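Cyclohexadienyl dehydratase (Synthetic construct, PDB 5JOS) probably catalyses the dehydration, with loss of carbon dioxide, of prephenate and arogenate to phenylpyruvate and phenylalanine, on a periplasmic binding protein fold. Local coordinates at residues K54-A57 / K58-V62; T158-E161 / N162-I166; N222-N225 / Q226-Q230. All coordinates share one frame; numbering follows the deposited sequence.

Contact 1: K54-A57 / K58-V62; sequences KSLA and KSLGV
Ala57 and Val62 meet where helix 48-60 runs out. The carbonyl O of Ala57 receives the N-H of Val62 at 2.9 Å from Ala57 O to Val62 N, and the bond is almost straight at the hydrogen (174°). Gly61 is the first residue to leave helical geometry. Its positive phi of 77° turns the chain back so that Gly61 N bonds to Lys58 O while Val62 N returns to Ala57, which makes this a Schellman motif. The turn also brings the side chains together: Val62 CG2 lies 4.1 Å from Ala57 CB. With CG1 anti to the carbonyl carbon (chi1 -56°), CG2 falls between the backbone N and the carbonyl carbon, and this is the branch that faces Ala57. The tight spot is Ala57 CB against Val62 O, at 3.3 Å.

The buried, well-packed side is apolar. Leu56 and Leu60, one turn apart, lie side by side and point the same way, with Leu56 CG 4.2 Å from Leu60 CD1. The backbone of the same turn joins Leu60 N to Leu56 O at 3.1 Å. Leu25 touches Leu56 and Val62, Leu16 and Met20 touch Leu60, and Val64 packs on Ala57.

The loose side belongs to Lys54 and Lys58, both exposed. Lys58 N bonds to Lys54 O at 3.1 Å, but neither amine meets the other segment; part of the Lys54 chain rests on Val64. Ser59 lies between these extremes: its N bonds to Ser55 O at 2.9 Å, and its OG is taken up by Tyr223.

The chemistry is that of a helix terminus closed by its own backbone: Val62 N satisfies Ala57 O and Gly61 N satisfies Lys58 O, with the Val62 CG2 and Ala57 CB contact alongside the turn.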
loop_
_atom_site.group_PDB
_atom_site.type_symbol
_atom_site.label_atom_id
_atom_site.label_comp_id
_atom_site.label_asym_id
_atom_site.label_seq_id
_atom_site.Cartn_x
_atom_site.Cartn_y
_atom_site.Cartn_z
ATOM N N LYS A 54 4.883 -13.859 6.807
ATOM C CA LYS A 54 5.557 -14.675 7.762
ATOM C C LYS A 54 5.085 -14.405 9.125
ATOM O O LYS A 54 4.985 -15.268 9.942
ATOM C CB LYS A 54 7.057 -14.414 7.743
ATOM C CG LYS A 54 7.577 -14.956 6.454
ATOM C CD LYS A 54 9.045 -14.627 6.296
ATOM C CE LYS A 54 9.490 -15.358 5.042
ATOM N NZ LYS A 54 10.857 -14.881 4.709
ATOM N N SER A 55 4.822 -13.170 9.405
ATOM C CA SER A 55 4.322 -12.855 10.731
ATOM C C SER A 55 2.839 -13.354 10.931
ATOM O O SER A 55 2.485 -13.856 11.993
ATOM C CB SER A 55 4.576 -11.352 10.890
ATOM O OG SER A 55 3.838 -10.920 11.961
ATOM N N LEU A 56 2.007 -13.359 9.888
ATOM C CA LEU A 56 0.697 -13.976 10.038
ATOM C C LEU A 56 0.801 -15.481 10.326
ATOM O O LEU A 56 0.178 -15.980 11.242
ATOM C CB LEU A 56 -0.166 -13.747 8.814
ATOM C CG LEU A 56 -1.581 -14.340 8.796
ATOM C CD1 LEU A 56 -2.354 -13.900 10.030
ATOM C CD2 LEU A 56 -2.349 -13.879 7.537
ATOM N N ALA A 57 1.614 -16.208 9.565
ATOM C CA ALA A 57 1.814 -17.649 9.802
ATOM C C ALA A 57 2.255 -17.924 11.223
ATOM O O ALA A 57 1.759 -18.842 11.873
ATOM C CB ALA A 57 2.816 -18.262 8.818
ATOM N N LYS A 58 3.145 -17.085 11.710
ATOM C CA LYS A 58 3.704 -17.294 13.004
ATOM C C LYS A 58 2.606 -17.009 14.026
ATOM O O LYS A 58 2.465 -17.698 14.989
ATOM C CB LYS A 58 4.904 -16.360 13.148
ATOM C CG LYS A 58 5.596 -16.351 14.500
ATOM C CD LYS A 58 6.764 -15.348 14.487
ATOM C CE LYS A 58 7.793 -15.597 15.613
ATOM N NZ LYS A 58 7.507 -14.831 16.869
ATOM N N SER A 59 1.802 -15.992 13.814
ATOM C CA SER A 59 0.715 -15.758 14.748
ATOM C C SER A 59 -0.219 -17.014 14.859
ATOM O O SER A 59 -0.671 -17.364 15.857
ATOM C CB SER A 59 -0.122 -14.637 14.194
ATOM O OG SER A 59 -1.207 -14.397 15.044
ATOM N N LEU A 60 -0.453 -17.658 13.733
ATOM C CA LEU A 60 -1.242 -18.807 13.680
ATOM C C LEU A 60 -0.581 -20.039 14.236
ATOM O O LEU A 60 -1.256 -21.048 14.441
ATOM C CB LEU A 60 -1.669 -19.052 12.239
ATOM C CG LEU A 60 -2.684 -18.027 11.715
ATOM C CD1 LEU A 60 -2.734 -18.124 10.203
ATOM C CD2 LEU A 60 -4.083 -18.249 12.247
ATOM N N GLY A 61 0.730 -19.999 14.411
ATOM C CA GLY A 61 1.454 -21.179 14.867
ATOM C C GLY A 61 1.614 -22.124 13.706
ATOM O O GLY A 61 1.570 -23.312 13.948
ATOM N N VAL A 62 1.746 -21.652 12.465
ATOM C CA VAL A 62 1.958 -22.565 11.308
ATOM C C VAL A 62 3.108 -22.123 10.402
ATOM O O VAL A 62 3.545 -20.986 10.475
ATOM C CB VAL A 62 0.684 -22.718 10.420
ATOM C CG1 VAL A 62 -0.495 -23.188 11.279
ATOM C CG2 VAL A 62 0.316 -21.425 9.688
#

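Contact 2: T158-E161 / N162-I166; sequences TVYE and NNVEI. With BEZ (benzoic acid), chain C.
Glu161 and Asn162 meet benzoic acid through one water, which donates to Glu161 OE1 and to BEZ O1, each at 2.8 Å, and accepts the N-H of Asn162. Asn162 also lays its CB beside the carboxylate, while its OD1 is held by Asn139 outside the loop. At Asn163 the backbone N reaches BEZ O2 at 3.0 Å, a weak bond bent to 134°. Val164 closes a type I beta turn from Glu161: its N donates to Glu161 O at 3.1 Å, coming from above the carbonyl plane. CG1 of Val164, set anti to the backbone N (chi1 162°), approaches Tyr160 CD2 at 4.1 Å, the two side chains crossing at about a right angle. A weak bond from Ile166 N to Val164 O closes an inverse gamma turn at Glu165, and Ile166 brings CG1 to 4.0 Å from Tyr160 CB. Ala137 of strand 135-138 backs both Tyr160 and Ile166, so the inner end of the loop rests on the sheet.

At this exposed turn the water donates to both Glu161 OE1 and BEZ O1, so it bridges two acceptors and probably eases the repulsion between two carboxylates.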
loop_
_atom_site.group_PDB
_atom_site.type_symbol
_atom_site.label_atom_id
_atom_site.label_comp_id
_atom_site.label_asym_id
_atom_site.label_seq_id
_atom_site.Cartn_x
_atom_site.Cartn_y
_atom_site.Cartn_z
ATOM N N THR A 158 1.713 25.781 -10.961
ATOM C CA THR A 158 2.311 25.837 -12.301
ATOM C C THR A 158 2.204 24.462 -12.999
ATOM O O THR A 158 2.498 23.441 -12.380
ATOM C CB THR A 158 3.786 26.164 -12.193
ATOM O OG1 THR A 158 3.966 27.431 -11.552
ATOM C CG2 THR A 158 4.420 26.244 -13.552
ATOM N N VAL A 159 1.802 24.470 -14.274
ATOM C CA VAL A 159 1.716 23.300 -15.103
ATOM C C VAL A 159 3.002 23.156 -15.908
ATOM O O VAL A 159 3.433 24.081 -16.588
ATOM C CB VAL A 159 0.551 23.423 -16.091
ATOM C CG1 VAL A 159 0.374 22.159 -16.943
ATOM C CG2 VAL A 159 -0.722 23.591 -15.309
ATOM N N TYR A 160 3.616 21.992 -15.817
ATOM C CA TYR A 160 4.839 21.687 -16.529
ATOM C C TYR A 160 4.504 20.859 -17.780
ATOM O O TYR A 160 3.642 21.274 -18.622
ATOM C CB TYR A 160 5.847 21.015 -15.588
ATOM C CG TYR A 160 6.330 21.969 -14.506
ATOM C CD1 TYR A 160 5.493 22.311 -13.466
ATOM C CD2 TYR A 160 7.604 22.508 -14.501
ATOM C CE1 TYR A 160 5.887 23.215 -12.493
ATOM C CE2 TYR A 160 8.041 23.387 -13.469
ATOM C CZ TYR A 160 7.163 23.715 -12.482
ATOM O OH TYR A 160 7.489 24.580 -11.446
ATOM N N GLU A 161 5.264 19.794 -18.015
ATOM C CA GLU A 161 4.935 18.814 -19.080
ATOM C C GLU A 161 5.311 17.441 -18.486
ATOM O O GLU A 161 6.135 17.404 -17.537
ATOM C CB GLU A 161 5.664 19.063 -20.365
ATOM C CG GLU A 161 5.273 20.309 -21.175
ATOM C CD GLU A 161 3.862 20.314 -21.718
ATOM O OE1 GLU A 161 3.235 19.224 -21.868
ATOM O OE2 GLU A 161 3.388 21.452 -22.021
ATOM N N ASN A 162 4.736 16.382 -19.043
ATOM C CA ASN A 162 4.848 15.057 -18.434
ATOM C C ASN A 162 6.339 14.667 -18.414
ATOM O O ASN A 162 6.759 14.187 -17.439
ATOM C CB ASN A 162 4.086 13.980 -19.179
ATOM C CG ASN A 162 2.565 14.145 -19.106
ATOM O OD1 ASN A 162 2.006 14.883 -18.282
ATOM N ND2 ASN A 162 1.905 13.446 -19.955
ATOM N N ASN A 163 7.144 14.922 -19.426
ATOM C CA ASN A 163 8.584 14.426 -19.324
ATOM C C ASN A 163 9.567 15.379 -18.659
ATOM O O ASN A 163 10.750 15.146 -18.671
ATOM C CB ASN A 163 9.077 13.932 -20.650
ATOM C CG ASN A 163 9.969 12.718 -20.534
ATOM O OD1 ASN A 163 9.793 11.900 -19.696
ATOM N ND2 ASN A 163 10.932 12.616 -21.413
ATOM N N VAL A 164 9.083 16.400 -17.996
ATOM C CA VAL A 164 9.966 17.313 -17.329
ATOM C C VAL A 164 10.236 16.667 -15.992
ATOM O O VAL A 164 9.347 16.132 -15.377
ATOM C CB VAL A 164 9.279 18.710 -17.120
ATOM C CG1 VAL A 164 9.966 19.560 -16.058
ATOM C CG2 VAL A 164 9.230 19.485 -18.436
ATOM N N GLU A 165 11.443 16.798 -15.455
ATOM C CA GLU A 165 11.673 16.308 -14.096
ATOM C C GLU A 165 11.189 17.258 -13.031
ATOM O O GLU A 165 11.962 17.992 -12.416
ATOM C CB GLU A 165 13.181 16.020 -13.904
ATOM C CG GLU A 165 13.683 15.017 -14.897
ATOM C CD GLU A 165 15.110 14.567 -14.597
ATOM O OE1 GLU A 165 15.966 15.437 -14.366
ATOM O OE2 GLU A 165 15.315 13.335 -14.498
ATOM N N ILE A 166 9.905 17.163 -12.718
ATOM C CA ILE A 166 9.305 18.087 -11.784
ATOM C C ILE A 166 9.862 17.919 -10.425
ATOM O O ILE A 166 9.966 18.894 -9.697
ATOM C CB ILE A 166 7.782 17.900 -11.799
ATOM C CG1 ILE A 166 7.241 18.134 -13.220
ATOM C CG2 ILE A 166 7.115 18.903 -10.905
ATOM C CD1 ILE A 166 5.795 17.664 -13.407
HETATM C C BEZ C . 4.933 14.319 -22.937
HETATM O O1 BEZ C . 3.690 14.268 -22.710
HETATM O O2 BEZ C . 5.836 14.817 -22.171
HETATM C C1 BEZ C . 5.308 13.748 -24.272
HETATM C C2 BEZ C . 6.626 13.476 -24.599
HETATM C C3 BEZ C . 6.928 12.981 -25.850
HETATM C C4 BEZ C . 5.939 12.777 -26.789
HETATM C C5 BEZ C . 4.642 13.105 -26.497
HETATM C C6 BEZ C . 4.328 13.556 -25.229
HETATM O O HOH W 1 2.735 16.494 -21.333
#

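Contact 3: N222-N225 / Q226-Q230; sequences NYVN and QWLDQ
Helix 218-233 supplies both segments, and Tyr223 and Trp227 form one turn of the face it turns to helix 48-60. Tyr223 CE1 lies 4.3 Å from Trp227 CB, oblique to the phenol ring, and Trp227 N bonds to Tyr223 O at 2.8 Å. The indole leaves this turn with CG opposite the backbone N (chi1 177°), which carries the ring off towards Val52 and Ser55. Of the ring, its CE3 edge comes closest to the first segment, 3.9 Å from Val224 O and in the ring plane.

A quarter-turn round the helix, Val224 and Leu228 form a second apolar pair, with CG1 of Val224 4.4 Å from CG of Leu228; Val224 O accepts Leu228 N at 2.8 Å. Met213 and Tyr211 of strand 205-213 and Ser103 cover this side. Asn225 O accepts Asp229 N at 3.1 Å, while its side-chain OD1 takes the N-H of Asp104.

On the exposed side Gln226 N reaches Asn222 O at 2.9 Å. The glutamine chain runs extended past that same carbonyl, its CD 3.2 Å from Asn222 O.

Chemically, this part of the helix is amphipathic: the carbonyls are spent on the helix's own N-H groups, aromatic and aliphatic carbons fill the two packed faces, and Asn222, Gln226 and Asp229 lie on the exposed side, while Asn225 uses its amide oxygen on Asp104.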
loop_
_atom_site.group_PDB
_atom_site.type_symbol
_atom_site.label_atom_id
_atom_site.label_comp_id
_atom_site.label_asym_id
_atom_site.label_seq_id
_atom_site.Cartn_x
_atom_site.Cartn_y
_atom_site.Cartn_z
ATOM N N ASN A 222 -12.066 -12.492 10.173
ATOM C CA ASN A 222 -12.046 -11.841 11.507
ATOM C C ASN A 222 -10.703 -12.008 12.231
ATOM O O ASN A 222 -10.277 -11.093 12.929
ATOM C CB ASN A 222 -13.107 -12.433 12.388
ATOM C CG ASN A 222 -14.499 -11.964 11.992
ATOM O OD1 ASN A 222 -14.685 -11.107 11.174
ATOM N ND2 ASN A 222 -15.448 -12.556 12.559
ATOM N N TYR A 223 -10.124 -13.209 12.138
ATOM C CA TYR A 223 -8.801 -13.408 12.692
ATOM C C TYR A 223 -7.852 -12.413 12.074
ATOM O O TYR A 223 -7.115 -11.757 12.744
ATOM C CB TYR A 223 -8.254 -14.808 12.378
ATOM C CG TYR A 223 -6.959 -15.170 13.125
ATOM C CD1 TYR A 223 -5.719 -14.690 12.706
ATOM C CD2 TYR A 223 -6.971 -16.036 14.238
ATOM C CE1 TYR A 223 -4.552 -15.004 13.420
ATOM C CE2 TYR A 223 -5.797 -16.346 14.934
ATOM C CZ TYR A 223 -4.588 -15.829 14.506
ATOM O OH TYR A 223 -3.397 -16.138 15.152
ATOM N N VAL A 224 -7.815 -12.363 10.761
ATOM C CA VAL A 224 -6.885 -11.444 10.079
ATOM C C VAL A 224 -7.019 -10.033 10.465
ATOM O O VAL A 224 -5.987 -9.337 10.658
ATOM C CB VAL A 224 -6.942 -11.560 8.550
ATOM C CG1 VAL A 224 -6.052 -10.526 7.873
ATOM C CG2 VAL A 224 -6.500 -12.909 8.137
ATOM N N ASN A 225 -8.264 -9.572 10.572
ATOM C CA ASN A 225 -8.540 -8.228 11.018
ATOM C C ASN A 225 -8.127 -7.944 12.439
ATOM O O ASN A 225 -7.600 -6.856 12.745
ATOM C CB ASN A 225 -10.036 -7.885 10.830
ATOM C CG ASN A 225 -10.376 -7.600 9.321
ATOM O OD1 ASN A 225 -9.501 -7.327 8.532
ATOM N ND2 ASN A 225 -11.628 -7.677 8.957
ATOM N N GLN A 226 -8.425 -8.852 13.356
ATOM C CA GLN A 226 -7.864 -8.706 14.709
ATOM C C GLN A 226 -6.341 -8.734 14.676
ATOM O O GLN A 226 -5.658 -8.009 15.365
ATOM C CB GLN A 226 -8.288 -9.865 15.536
ATOM C CG GLN A 226 -9.747 -9.790 15.874
ATOM C CD GLN A 226 -10.288 -11.151 16.140
ATOM O OE1 GLN A 226 -9.613 -12.186 16.007
ATOM N NE2 GLN A 226 -11.505 -11.170 16.562
ATOM N N TRP A 227 -5.791 -9.571 13.876
ATOM C CA TRP A 227 -4.340 -9.581 13.844
ATOM C C TRP A 227 -3.700 -8.308 13.251
ATOM O O TRP A 227 -2.666 -7.802 13.772
ATOM C CB TRP A 227 -3.905 -10.718 13.061
ATOM C CG TRP A 227 -2.529 -10.767 12.920
ATOM C CD1 TRP A 227 -1.610 -11.074 13.893
ATOM C CD2 TRP A 227 -1.788 -10.494 11.737
ATOM N NE1 TRP A 227 -0.359 -11.029 13.359
ATOM C CE2 TRP A 227 -0.438 -10.644 12.054
ATOM C CE3 TRP A 227 -2.136 -10.113 10.470
ATOM C CZ2 TRP A 227 0.518 -10.511 11.154
ATOM C CZ3 TRP A 227 -1.118 -9.937 9.538
ATOM C CH2 TRP A 227 0.160 -10.104 9.883
ATOM N N LEU A 228 -4.361 -7.730 12.252
ATOM C CA LEU A 228 -3.853 -6.467 11.655
ATOM C C LEU A 228 -3.891 -5.359 12.614
ATOM O O LEU A 228 -2.984 -4.582 12.725
ATOM C CB LEU A 228 -4.727 -5.992 10.525
ATOM C CG LEU A 228 -4.491 -6.647 9.258
ATOM C CD1 LEU A 228 -5.439 -6.049 8.226
ATOM C CD2 LEU A 228 -3.074 -6.281 8.874
ATOM N N ASP A 229 -4.977 -5.286 13.347
ATOM C CA ASP A 229 -5.085 -4.262 14.313
ATOM C C ASP A 229 -4.017 -4.455 15.402
ATOM O O ASP A 229 -3.468 -3.476 15.921
ATOM C CB ASP A 229 -6.465 -4.212 14.892
ATOM C CG ASP A 229 -6.520 -3.352 16.121
ATOM O OD1 ASP A 229 -6.332 -3.855 17.215
ATOM O OD2 ASP A 229 -6.662 -2.137 16.019
ATOM N N GLN A 230 -3.697 -5.693 15.754
ATOM C CA GLN A 230 -2.668 -5.896 16.745
ATOM C C GLN A 230 -1.304 -5.440 16.233
ATOM O O GLN A 230 -0.527 -4.821 16.902
ATOM C CB GLN A 230 -2.596 -7.377 17.071
ATOM C CG GLN A 230 -1.369 -7.807 17.820
ATOM C CD GLN A 230 -1.477 -9.255 18.284
ATOM O OE1 GLN A 230 -2.057 -9.551 19.346
ATOM N NE2 GLN A 230 -0.894 -10.157 17.504
#

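Contacts 1 and 3 form one interface between helices 48-60 and 218-233, their centres about 12 Å apart. Ser59 OG and Tyr223 OH stand 2.8 Å apart, a probable hydrogen bond, and beside them Leu60 CD2 packs on Tyr223 CZ at 3.3 Å. Further along, the indole CZ2 of Trp227 lies 3.4 Å from Ser55 OG. Contact 2 sits on the other side of the chain's centre, its nearest atoms about 34 Å from those of either other contact. It alone of the three meets benzoic acid, at a surface loop; that site is not established as the catalytic one, which in this fold probably lies in the cleft between the two lobes.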